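Local structure of enoyl-CoA hydratase/carnithine racemase (Magnetospirillum magneticum, 4NEK) at residues Glu3-His8 with Tyr32-Glu37; Lys41-Ala44 with Val50-Ile53; Leu109-Asp114 with Ser140-Ala145; Met126-Ile129 with Val134-Ala137. The protein probably acts on the double bond of enoyl-CoA thioesters, most likely as a delta(3)-delta(2)-enoyl-CoA isomerase of the crotonase superfamily. All coordinates share one frame; numbering follows the deposited sequence.

Contact 1 (Glu3-His8 with Tyr32-Glu37)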
loop_
_atom_site.group_PDB
_atom_site.type_symbol
_atom_site.label_atom_id
_atom_site.label_comp_id
_atom_site.label_asym_id
_atom_site.label_seq_id
_atom_site.Cartn_x
_atom_site.Cartn_y
_atom_site.Cartn_z
ATOM N N GLU C 3 19.452 -32.978 -19.783
ATOM C CA GLU C 3 19.396 -31.658 -20.475
ATOM C C GLU C 3 18.199 -30.847 -19.927
ATOM O O GLU C 3 17.837 -29.717 -20.348
ATOM C CB GLU C 3 19.323 -31.832 -22.007
ATOM C CG GLU C 3 20.567 -32.550 -22.625
ATOM C CD GLU C 3 20.701 -34.059 -22.250
ATOM O OE1 GLU C 3 19.999 -34.908 -22.844
ATOM O OE2 GLU C 3 21.519 -34.433 -21.353
ATOM N N LEU C 4 17.632 -31.446 -18.910
ATOM C CA LEU C 4 16.587 -30.858 -18.140
ATOM C C LEU C 4 17.052 -29.751 -17.194
ATOM O O LEU C 4 16.229 -29.007 -16.714
ATOM C CB LEU C 4 15.926 -31.944 -17.345
ATOM C CG LEU C 4 15.214 -33.004 -18.193
ATOM C CD1 LEU C 4 14.389 -33.894 -17.261
ATOM C CD2 LEU C 4 14.318 -32.438 -19.265
ATOM N N VAL C 5 18.360 -29.638 -16.959
ATOM C CA VAL C 5 18.917 -28.549 -16.190
ATOM C C VAL C 5 20.153 -28.038 -16.904
ATOM O O VAL C 5 21.034 -28.813 -17.170
ATOM C CB VAL C 5 19.343 -29.033 -14.793
ATOM C CG1 VAL C 5 20.161 -27.976 -14.064
ATOM C CG2 VAL C 5 18.136 -29.424 -13.979
ATOM N N LEU C 6 20.225 -26.744 -17.180
ATOM C CA LEU C 6 21.347 -26.150 -17.897
ATOM C C LEU C 6 22.085 -25.279 -16.940
ATOM O O LEU C 6 21.484 -24.553 -16.183
ATOM C CB LEU C 6 20.861 -25.278 -19.044
ATOM C CG LEU C 6 19.951 -26.009 -20.032
ATOM C CD1 LEU C 6 19.284 -25.072 -21.042
ATOM C CD2 LEU C 6 20.740 -27.085 -20.766
ATOM N N SER C 7 23.397 -25.332 -16.988
ATOM C CA SER C 7 24.187 -24.541 -16.111
ATOM C C SER C 7 25.404 -24.026 -16.840
ATOM O O SER C 7 26.007 -24.744 -17.589
ATOM C CB SER C 7 24.627 -25.392 -14.952
ATOM O OG SER C 7 25.247 -24.570 -13.998
ATOM N N HIS C 8 25.782 -22.780 -16.605
ATOM C CA HIS C 8 27.005 -22.250 -17.169
ATOM C C HIS C 8 27.392 -20.988 -16.422
ATOM O O HIS C 8 26.560 -20.407 -15.749
ATOM C CB HIS C 8 26.802 -21.959 -18.648
ATOM C CG HIS C 8 25.928 -20.783 -18.906
ATOM N ND1 HIS C 8 26.432 -19.512 -19.067
ATOM C CD2 HIS C 8 24.584 -20.675 -19.027
ATOM C CE1 HIS C 8 25.436 -18.672 -19.301
ATOM N NE2 HIS C 8 24.307 -19.354 -19.290
ATOM N N TYR C 32 16.345 -32.513 -9.523
ATOM C CA TYR C 32 16.881 -32.261 -8.198
ATOM C C TYR C 32 18.348 -32.569 -8.110
ATOM O O TYR C 32 19.098 -31.845 -7.488
ATOM C CB TYR C 32 16.154 -33.072 -7.120
ATOM C CG TYR C 32 14.779 -32.561 -6.814
ATOM C CD1 TYR C 32 14.593 -31.282 -6.287
ATOM C CD2 TYR C 32 13.660 -33.332 -7.055
ATOM C CE1 TYR C 32 13.327 -30.807 -6.006
ATOM C CE2 TYR C 32 12.395 -32.877 -6.756
ATOM C CZ TYR C 32 12.235 -31.612 -6.241
ATOM O OH TYR C 32 10.962 -31.143 -6.011
ATOM N N ALA C 33 18.758 -33.682 -8.695
ATOM C CA ALA C 33 20.148 -34.115 -8.582
ATOM C C ALA C 33 21.039 -33.159 -9.367
ATOM O O ALA C 33 22.069 -32.745 -8.892
ATOM C CB ALA C 33 20.311 -35.552 -9.082
ATOM N N ALA C 34 20.648 -32.853 -10.590
ATOM C CA ALA C 34 21.415 -31.924 -11.391
ATOM C C ALA C 34 21.494 -30.547 -10.737
ATOM O O ALA C 34 22.524 -29.921 -10.789
ATOM C CB ALA C 34 20.804 -31.807 -12.779
ATOM N N LEU C 35 20.411 -30.110 -10.104
ATOM C CA LEU C 35 20.398 -28.817 -9.422
ATOM C C LEU C 35 21.304 -28.814 -8.222
ATOM O O LEU C 35 22.052 -27.883 -8.027
ATOM C CB LEU C 35 18.991 -28.443 -8.967
ATOM C CG LEU C 35 18.028 -28.154 -10.093
ATOM C CD1 LEU C 35 16.584 -28.149 -9.601
ATOM C CD2 LEU C 35 18.355 -26.842 -10.734
ATOM N N ALA C 36 21.248 -29.858 -7.419
ATOM C CA ALA C 36 22.135 -29.961 -6.268
ATOM C C ALA C 36 23.578 -29.967 -6.728
ATOM O O ALA C 36 24.452 -29.362 -6.111
ATOM C CB ALA C 36 21.827 -31.212 -5.469
ATOM N N GLU C 37 23.846 -30.677 -7.805
ATOM C CA GLU C 37 25.206 -30.757 -8.319
ATOM C C GLU C 37 25.675 -29.382 -8.729
ATOM O O GLU C 37 26.783 -28.982 -8.397
ATOM C CB GLU C 37 25.264 -31.700 -9.508
ATOM C CG GLU C 37 26.639 -32.238 -9.871
ATOM C CD GLU C 37 26.559 -33.254 -11.023
ATOM O OE1 GLU C 37 26.164 -32.854 -12.146
ATOM O OE2 GLU C 37 26.846 -34.464 -10.811
#
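V5 packs on A34 and L35 of the helical segment Y32-E37. At the start of that segment Y32 points away from the strand, its hydroxyl hydrogen-bonded to N64. A34 is the first residue to meet the strand: its methyl faces the side chain of V5, CB to CB, at 3.7 Å. All three side-chain carbons of V5 gather round this one methyl, with V5 CG2 at 3.8 Å and V5 CG1 at 4.1 Å from A34 CB, so V5 closes on a helix surface that presents a single methyl at this point. One residue further on, L35 completes the contact from beside A34. Its CA-CB bond does not aim at the strand, but the leucine branch swings round so that L35 CD2 lies 4.0 Å from V5 CG1, while L35 CG comes to 4.1 Å from V5 CG2. With CG1 of V5 set opposite its backbone N (chi1 169°), both methyls are turned to the helix and share L35 between them. No hydrogen bond crosses; this is purely apolar packing. Trimming V5 to an alanine would probably open a gap beside A34 and leave the CD2 methyl of L35 without its neighbour from the strand. L6 and H8 make backbone bonds to R17 and V15. The contact thus lays helix 29-44 against strand 5-10, the outermost within this chain of the crotonase-type sheet; L35 also touches V16 of the adjoining antiparallel strand 13-18 and F83 of helix 79-88.

Contact 2 (Lys41-Ala44 with Val50-Ile53)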
loop_
_atom_site.group_PDB
_atom_site.type_symbol
_atom_site.label_atom_id
_atom_site.label_comp_id
_atom_site.label_asym_id
_atom_site.label_seq_id
_atom_site.Cartn_x
_atom_site.Cartn_y
_atom_site.Cartn_z
ATOM N N LYS C 41 28.994 -27.487 -7.318
ATOM C CA LYS C 41 30.053 -27.003 -8.169
ATOM C C LYS C 41 30.276 -25.492 -7.972
ATOM O O LYS C 41 31.401 -25.039 -7.746
ATOM C CB LYS C 41 29.736 -27.364 -9.616
ATOM C CG LYS C 41 30.464 -26.463 -10.595
ATOM C CD LYS C 41 30.011 -26.496 -12.065
ATOM C CE LYS C 41 30.038 -25.116 -12.768
ATOM N NZ LYS C 41 31.180 -24.210 -12.423
ATOM N N GLY C 42 29.193 -24.716 -8.027
ATOM C CA GLY C 42 29.298 -23.284 -7.921
ATOM C C GLY C 42 29.871 -22.883 -6.590
ATOM O O GLY C 42 30.673 -21.971 -6.500
ATOM N N GLU C 43 29.472 -23.565 -5.537
ATOM C CA GLU C 43 29.960 -23.226 -4.194
ATOM C C GLU C 43 31.453 -23.414 -4.069
ATOM O O GLU C 43 32.090 -22.634 -3.379
ATOM C CB GLU C 43 29.246 -24.030 -3.115
ATOM C CG GLU C 43 27.860 -23.483 -2.779
ATOM C CD GLU C 43 27.910 -22.281 -1.837
ATOM O OE1 GLU C 43 28.175 -22.461 -0.616
ATOM O OE2 GLU C 43 27.672 -21.150 -2.308
ATOM N N ALA C 44 31.996 -24.407 -4.772
ATOM C CA ALA C 44 33.439 -24.710 -4.763
ATOM C C ALA C 44 34.241 -23.970 -5.829
ATOM O O ALA C 44 35.443 -23.832 -5.699
ATOM C CB ALA C 44 33.648 -26.190 -4.940
ATOM N N VAL C 50 28.180 -15.572 -7.606
ATOM C CA VAL C 50 26.756 -15.478 -7.397
ATOM C C VAL C 50 26.068 -16.531 -8.243
ATOM O O VAL C 50 26.510 -16.788 -9.349
ATOM C CB VAL C 50 26.276 -14.093 -7.855
ATOM C CG1 VAL C 50 24.773 -13.941 -7.726
ATOM C CG2 VAL C 50 26.945 -13.030 -7.028
ATOM N N PHE C 51 24.937 -17.050 -7.763
ATOM C CA PHE C 51 24.038 -17.891 -8.565
ATOM C C PHE C 51 22.848 -17.129 -9.078
ATOM O O PHE C 51 22.302 -16.278 -8.397
ATOM C CB PHE C 51 23.469 -19.011 -7.724
ATOM C CG PHE C 51 24.496 -20.007 -7.247
ATOM C CD1 PHE C 51 24.808 -21.089 -8.020
ATOM C CD2 PHE C 51 25.081 -19.881 -5.999
ATOM C CE1 PHE C 51 25.742 -22.017 -7.581
ATOM C CE2 PHE C 51 25.998 -20.803 -5.548
ATOM C CZ PHE C 51 26.354 -21.861 -6.343
ATOM N N LEU C 52 22.412 -17.508 -10.260
ATOM C CA LEU C 52 21.171 -17.008 -10.799
ATOM C C LEU C 52 20.302 -18.177 -11.279
ATOM O O LEU C 52 20.669 -18.885 -12.186
ATOM C CB LEU C 52 21.455 -16.088 -11.958
ATOM C CG LEU C 52 20.243 -15.688 -12.791
ATOM C CD1 LEU C 52 19.265 -14.928 -11.929
ATOM C CD2 LEU C 52 20.657 -14.797 -13.931
ATOM N N ILE C 53 19.145 -18.357 -10.656
ATOM C CA ILE C 53 18.256 -19.450 -10.983
ATOM C C ILE C 53 17.111 -18.991 -11.821
ATOM O O ILE C 53 16.411 -18.076 -11.438
ATOM C CB ILE C 53 17.603 -20.020 -9.744
ATOM C CG1 ILE C 53 18.642 -20.397 -8.730
ATOM C CG2 ILE C 53 16.802 -21.270 -10.060
ATOM C CD1 ILE C 53 17.984 -20.577 -7.387
#
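The F51 ring meets helix 29-44 mainly with its outer edge: the carboxylate oxygen OE2 of E43 lies in the ring plane at 3.7 Å from F51 CE2, and the backbone N of E43 sits near the same plane, 3.6 Å from F51 CZ. Obliquely to the ring comes G42, whose CA is also 3.6 Å from F51 CZ. A further aromatic, F39 from the same helix, stacks with F51. These groups join two elements of a beta-alpha-beta unit, strand 13-18, helix 29-44 and strand 50-54, and close the turn from the helix into the last of these strands. F51 holds its CG opposite its own carbonyl carbon (chi1 -65°), and its CA-CB bond already points at the helix, which carries the ring across to the backbone of G42 and E43. The absence of a side chain at G42 is what permits this: a CB there would point at the ring and fall 2.3 Å from F51 CE1, a plain clash. E43 reaches the ring by bending at chi2 (-80°), its carboxylate plane turned 31° from that of the phenyl group. An oxygen in the plane of an aromatic edge faces the slightly positive C-H rim, so the approach is probably mildly favourable, although no hydrogen bond links the segments. The carboxylate is held chiefly from outside: E43 OE1 takes a hydrogen bond from the backbone N of R91, and E43 OE2, the atom beside F51 CE2, takes one from the backbone N of K92.

Contact 3 (Leu109-Asp114 with Ser140-Ala145)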
loop_
_atom_site.group_PDB
_atom_site.type_symbol
_atom_site.label_atom_id
_atom_site.label_comp_id
_atom_site.label_asym_id
_atom_site.label_seq_id
_atom_site.Cartn_x
_atom_site.Cartn_y
_atom_site.Cartn_z
ATOM N N LEU C 109 11.046 -22.477 -2.100
ATOM C CA LEU C 109 12.445 -22.182 -2.299
ATOM C C LEU C 109 12.819 -20.698 -2.177
ATOM O O LEU C 109 13.947 -20.332 -1.823
ATOM C CB LEU C 109 12.771 -22.613 -3.703
ATOM C CG LEU C 109 14.229 -22.519 -4.062
ATOM C CD1 LEU C 109 14.977 -23.595 -3.302
ATOM C CD2 LEU C 109 14.411 -22.640 -5.575
ATOM N N LEU C 110 11.889 -19.826 -2.489
ATOM C CA LEU C 110 12.232 -18.428 -2.658
ATOM C C LEU C 110 12.709 -17.768 -1.389
ATOM O O LEU C 110 13.509 -16.807 -1.445
ATOM C CB LEU C 110 11.044 -17.689 -3.227
ATOM C CG LEU C 110 10.607 -18.236 -4.583
ATOM C CD1 LEU C 110 9.385 -17.476 -5.088
ATOM C CD2 LEU C 110 11.701 -18.185 -5.612
ATOM N N PRO C 111 12.223 -18.216 -0.232
ATOM C CA PRO C 111 12.730 -17.567 1.005
ATOM C C PRO C 111 14.215 -17.819 1.275
ATOM O O PRO C 111 14.815 -17.093 2.033
ATOM C CB PRO C 111 11.909 -18.190 2.084
ATOM C CG PRO C 111 10.616 -18.546 1.406
ATOM C CD PRO C 111 10.993 -18.948 0.014
ATOM N N HIS C 112 14.803 -18.798 0.601
ATOM C CA HIS C 112 16.226 -19.014 0.689
ATOM C C HIS C 112 17.015 -18.221 -0.348
ATOM O O HIS C 112 18.227 -18.248 -0.315
ATOM C CB HIS C 112 16.515 -20.498 0.530
ATOM C CG HIS C 112 15.719 -21.341 1.454
ATOM N ND1 HIS C 112 15.944 -21.352 2.813
ATOM C CD2 HIS C 112 14.647 -22.137 1.235
ATOM C CE1 HIS C 112 15.050 -22.129 3.394
ATOM N NE2 HIS C 112 14.256 -22.625 2.459
ATOM N N CYS C 113 16.349 -17.522 -1.252
ATOM C CA CYS C 113 17.046 -16.664 -2.158
ATOM C C CYS C 113 17.332 -15.304 -1.529
ATOM O O CYS C 113 16.656 -14.895 -0.592
ATOM C CB CYS C 113 16.265 -16.539 -3.443
ATOM S SG CYS C 113 16.101 -18.160 -4.249
ATOM N N ASP C 114 18.359 -14.618 -2.039
ATOM C CA ASP C 114 18.754 -13.340 -1.531
ATOM C C ASP C 114 18.017 -12.259 -2.263
ATOM O O ASP C 114 17.622 -11.264 -1.645
ATOM C CB ASP C 114 20.221 -13.193 -1.661
ATOM C CG ASP C 114 20.961 -14.258 -0.850
ATOM O OD1 ASP C 114 20.932 -14.191 0.403
ATOM O OD2 ASP C 114 21.548 -15.188 -1.463
ATOM N N SER C 140 7.007 -23.679 6.812
ATOM C CA SER C 140 6.269 -23.576 8.076
ATOM C C SER C 140 6.895 -22.544 9.010
ATOM O O SER C 140 6.236 -22.033 9.886
ATOM C CB SER C 140 6.206 -24.910 8.801
ATOM O OG SER C 140 7.501 -25.301 9.326
ATOM N N GLN C 141 8.142 -22.192 8.783
ATOM C CA GLN C 141 8.797 -21.133 9.535
ATOM C C GLN C 141 8.932 -19.827 8.730
ATOM O O GLN C 141 8.679 -18.714 9.240
ATOM C CB GLN C 141 10.186 -21.627 9.921
ATOM C CG GLN C 141 11.044 -20.669 10.683
ATOM C CD GLN C 141 12.208 -21.415 11.337
ATOM O OE1 GLN C 141 12.017 -22.263 12.201
ATOM N NE2 GLN C 141 13.418 -21.082 10.940
ATOM N N THR C 142 9.353 -19.936 7.481
ATOM C CA THR C 142 9.628 -18.729 6.723
ATOM C C THR C 142 8.341 -17.960 6.374
ATOM O O THR C 142 8.340 -16.740 6.477
ATOM C CB THR C 142 10.346 -19.041 5.436
ATOM O OG1 THR C 142 9.543 -19.912 4.629
ATOM C CG2 THR C 142 11.687 -19.666 5.740
HETATM N N MSE C 143 7.246 -18.637 6.000
HETATM C CA MSE C 143 6.036 -17.910 5.632
HETATM C C MSE C 143 5.460 -17.139 6.783
HETATM O O MSE C 143 5.133 -15.976 6.634
HETATM C CB MSE C 143 4.971 -18.752 4.934
HETATM C CG MSE C 143 5.531 -19.347 3.668
HETATM SE SE MSE C 143 6.466 -18.018 2.452
HETATM C CE MSE C 143 7.414 -19.513 1.590
ATOM N N PRO C 144 5.310 -17.778 7.955
ATOM C CA PRO C 144 4.737 -16.995 9.044
ATOM C C PRO C 144 5.635 -15.848 9.431
ATOM O O PRO C 144 5.137 -14.756 9.758
ATOM C CB PRO C 144 4.614 -17.998 10.191
ATOM C CG PRO C 144 4.561 -19.331 9.534
ATOM C CD PRO C 144 5.384 -19.211 8.276
ATOM N N ALA C 145 6.945 -16.069 9.398
ATOM C CA ALA C 145 7.881 -14.986 9.729
ATOM C C ALA C 145 7.710 -13.810 8.745
ATOM O O ALA C 145 7.737 -12.665 9.150
ATOM C CB ALA C 145 9.314 -15.480 9.689
#
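S140 OG, gripped by hydrogen bonds to E222 OE2 and R218 NH1 of a second subunit, lies at the start of the helical segment whose T142 and M143 meet P111. T142 OG1 packs 3.7 Å from P111 CG and makes a weak hydrogen bond to the carbonyl oxygen of G138, just before its helix. A chi1 of 60° sets this hydroxyl between the backbone N and the carbonyl carbon and brings the CG2 methyl of T142 to 3.9 Å from P111 CB. T142 CB itself is 3.8 Å from P111 CB. The proline ring and the threonine branch cross at about a right angle. In this crotonase-type fold P111 sits in a short 3-10 turn between helix 105-108 and strand 115-118, and the contact sets that turn against helix 139-147. The next helical residue, selenomethionine M143, bent at chi2 (-50°), brings its terminal methyl to the ring: M143 CE lies 3.3 Å from P111 CG, tighter than normal van der Waals contact, so its exact position is doubtful, and 4.0 Å from P111 CD. Further along the first segment, D114 OD1 hydrogen-bonds to H149 of a third subunit; within the chain, D114 OD2 forms a salt bridge with K205.

Contact 4 (Met126-Ile129 with Val134-Ala137)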
loop_
_atom_site.group_PDB
_atom_site.type_symbol
_atom_site.label_atom_id
_atom_site.label_comp_id
_atom_site.label_asym_id
_atom_site.label_seq_id
_atom_site.Cartn_x
_atom_site.Cartn_y
_atom_site.Cartn_z
HETATM N N MSE C 126 1.145 -22.933 -2.560
HETATM C CA MSE C 126 1.629 -23.985 -1.682
HETATM C C MSE C 126 0.489 -24.909 -1.291
HETATM O O MSE C 126 0.020 -24.860 -0.166
HETATM C CB MSE C 126 2.214 -23.322 -0.458
HETATM C CG MSE C 126 3.510 -22.650 -0.887
HETATM SE SE MSE C 126 4.123 -21.386 0.515
HETATM C CE MSE C 126 4.929 -19.937 -0.553
ATOM N N PRO C 127 0.080 -25.813 -2.189
ATOM C CA PRO C 127 -1.115 -26.625 -2.000
ATOM C C PRO C 127 -0.953 -27.948 -1.200
ATOM O O PRO C 127 -1.791 -28.827 -1.334
ATOM C CB PRO C 127 -1.482 -26.960 -3.441
ATOM C CG PRO C 127 -0.148 -27.224 -4.078
ATOM C CD PRO C 127 0.805 -26.243 -3.400
ATOM N N PHE C 128 0.066 -28.054 -0.356
ATOM C CA PHE C 128 0.308 -29.210 0.473
ATOM C C PHE C 128 -0.931 -29.751 1.175
ATOM O O PHE C 128 -1.221 -30.921 1.084
ATOM C CB PHE C 128 1.367 -28.883 1.512
ATOM C CG PHE C 128 2.591 -28.297 0.905
ATOM C CD1 PHE C 128 3.485 -29.109 0.213
ATOM C CD2 PHE C 128 2.846 -26.920 0.988
ATOM C CE1 PHE C 128 4.618 -28.551 -0.367
ATOM C CE2 PHE C 128 3.969 -26.364 0.394
ATOM C CZ PHE C 128 4.845 -27.181 -0.300
ATOM N N ILE C 129 -1.656 -28.894 1.866
ATOM C CA ILE C 129 -2.835 -29.328 2.566
ATOM C C ILE C 129 -3.832 -30.034 1.646
ATOM O O ILE C 129 -4.494 -30.983 2.073
ATOM C CB ILE C 129 -3.540 -28.160 3.284
ATOM C CG1 ILE C 129 -4.712 -28.659 4.117
ATOM C CG2 ILE C 129 -4.068 -27.128 2.294
ATOM C CD1 ILE C 129 -4.345 -29.735 5.119
ATOM N N VAL C 134 2.208 -31.932 4.485
ATOM C CA VAL C 134 2.653 -30.713 5.091
ATOM C C VAL C 134 3.675 -29.968 4.226
ATOM O O VAL C 134 4.311 -30.531 3.347
ATOM C CB VAL C 134 3.246 -30.953 6.505
ATOM C CG1 VAL C 134 2.231 -31.701 7.357
ATOM C CG2 VAL C 134 4.600 -31.681 6.451
ATOM N N PRO C 135 3.857 -28.682 4.510
ATOM C CA PRO C 135 4.833 -27.909 3.811
ATOM C C PRO C 135 6.248 -28.323 4.138
ATOM O O PRO C 135 6.579 -28.717 5.253
ATOM C CB PRO C 135 4.598 -26.498 4.337
ATOM C CG PRO C 135 3.259 -26.522 4.959
ATOM C CD PRO C 135 3.143 -27.882 5.517
ATOM N N GLU C 136 7.080 -28.046 3.169
ATOM C CA GLU C 136 8.434 -28.459 3.122
ATOM C C GLU C 136 9.304 -27.196 2.971
ATOM O O GLU C 136 8.808 -26.033 2.955
ATOM C CB GLU C 136 8.593 -29.267 1.839
ATOM C CG GLU C 136 8.649 -28.339 0.601
ATOM C CD GLU C 136 8.299 -28.994 -0.728
ATOM O OE1 GLU C 136 8.034 -30.217 -0.769
ATOM O OE2 GLU C 136 8.310 -28.264 -1.753
ATOM N N ALA C 137 10.601 -27.449 2.850
ATOM C CA ALA C 137 11.588 -26.438 2.605
ATOM C C ALA C 137 11.639 -25.302 3.635
ATOM O O ALA C 137 12.127 -24.191 3.323
ATOM C CB ALA C 137 11.429 -25.889 1.184
#
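P135 places its CA over one face of the F128 ring, 3.7 Å from the ring centroid and only 15° off the normal, a well-aimed CH-pi contact. The backbone N of E136 lies over the same face, further from the plane and toward the rim. Beside this, P135 CB touches F128 CD2 at 3.8 Å, and the carbonyl oxygen of V134 approaches F128 CD1 obliquely at 3.5 Å. The far end of the ring meets E136, whose side chain crosses it at about a right angle: E136 CD is 3.7 Å from F128 CE1, and carboxylate and ring planes stand 66° apart, although this glutamate is poorly ordered. F128 holds CG opposite its carbonyl carbon (chi1 -52°), which turns the ring under the V134-E136 backbone. A serine in place of F128 would probably leave P135 CA without its aromatic face and open a gap beneath the V134-E136 chain. Both segments belong to the loop between strand 123-125 and helix 139-147, so F128 packs that loop back on itself. Further out, E136 packs on I105 and T108 of helix 105-108 and P135 on L156 of helix 149-156; V134 meets F226 and P135 meets I204, both of a second subunit. The E136 carbonyl oxygen is hydrogen-bonded to S139 OG at the start of the next helix. With no hydrogen bond between the segments, the contact is held mainly by the CH-pi approach and close van der Waals packing.

How the contacts relate
From the N terminus, contact 1 closes the first loop by laying helix 29-44 on the strand that is outermost within this chain, and contact 2 closes a much shorter one where that same helix turns into strand 50-54; the two run in series and reach one sheet. Contact 3, on the opposite side of the chain's centre from both, spans a loop from L109 to A145. Contact 4 lies wholly within that loop, between strand 123-125 and helix 139-147. Contacts 3 and 4 meet directly: H112 NE2 and A137 O are 2.8 Å apart in a probable hydrogen bond, and the side chains of selenomethionines M143 and M126 touch. Both contacts border the second subunit.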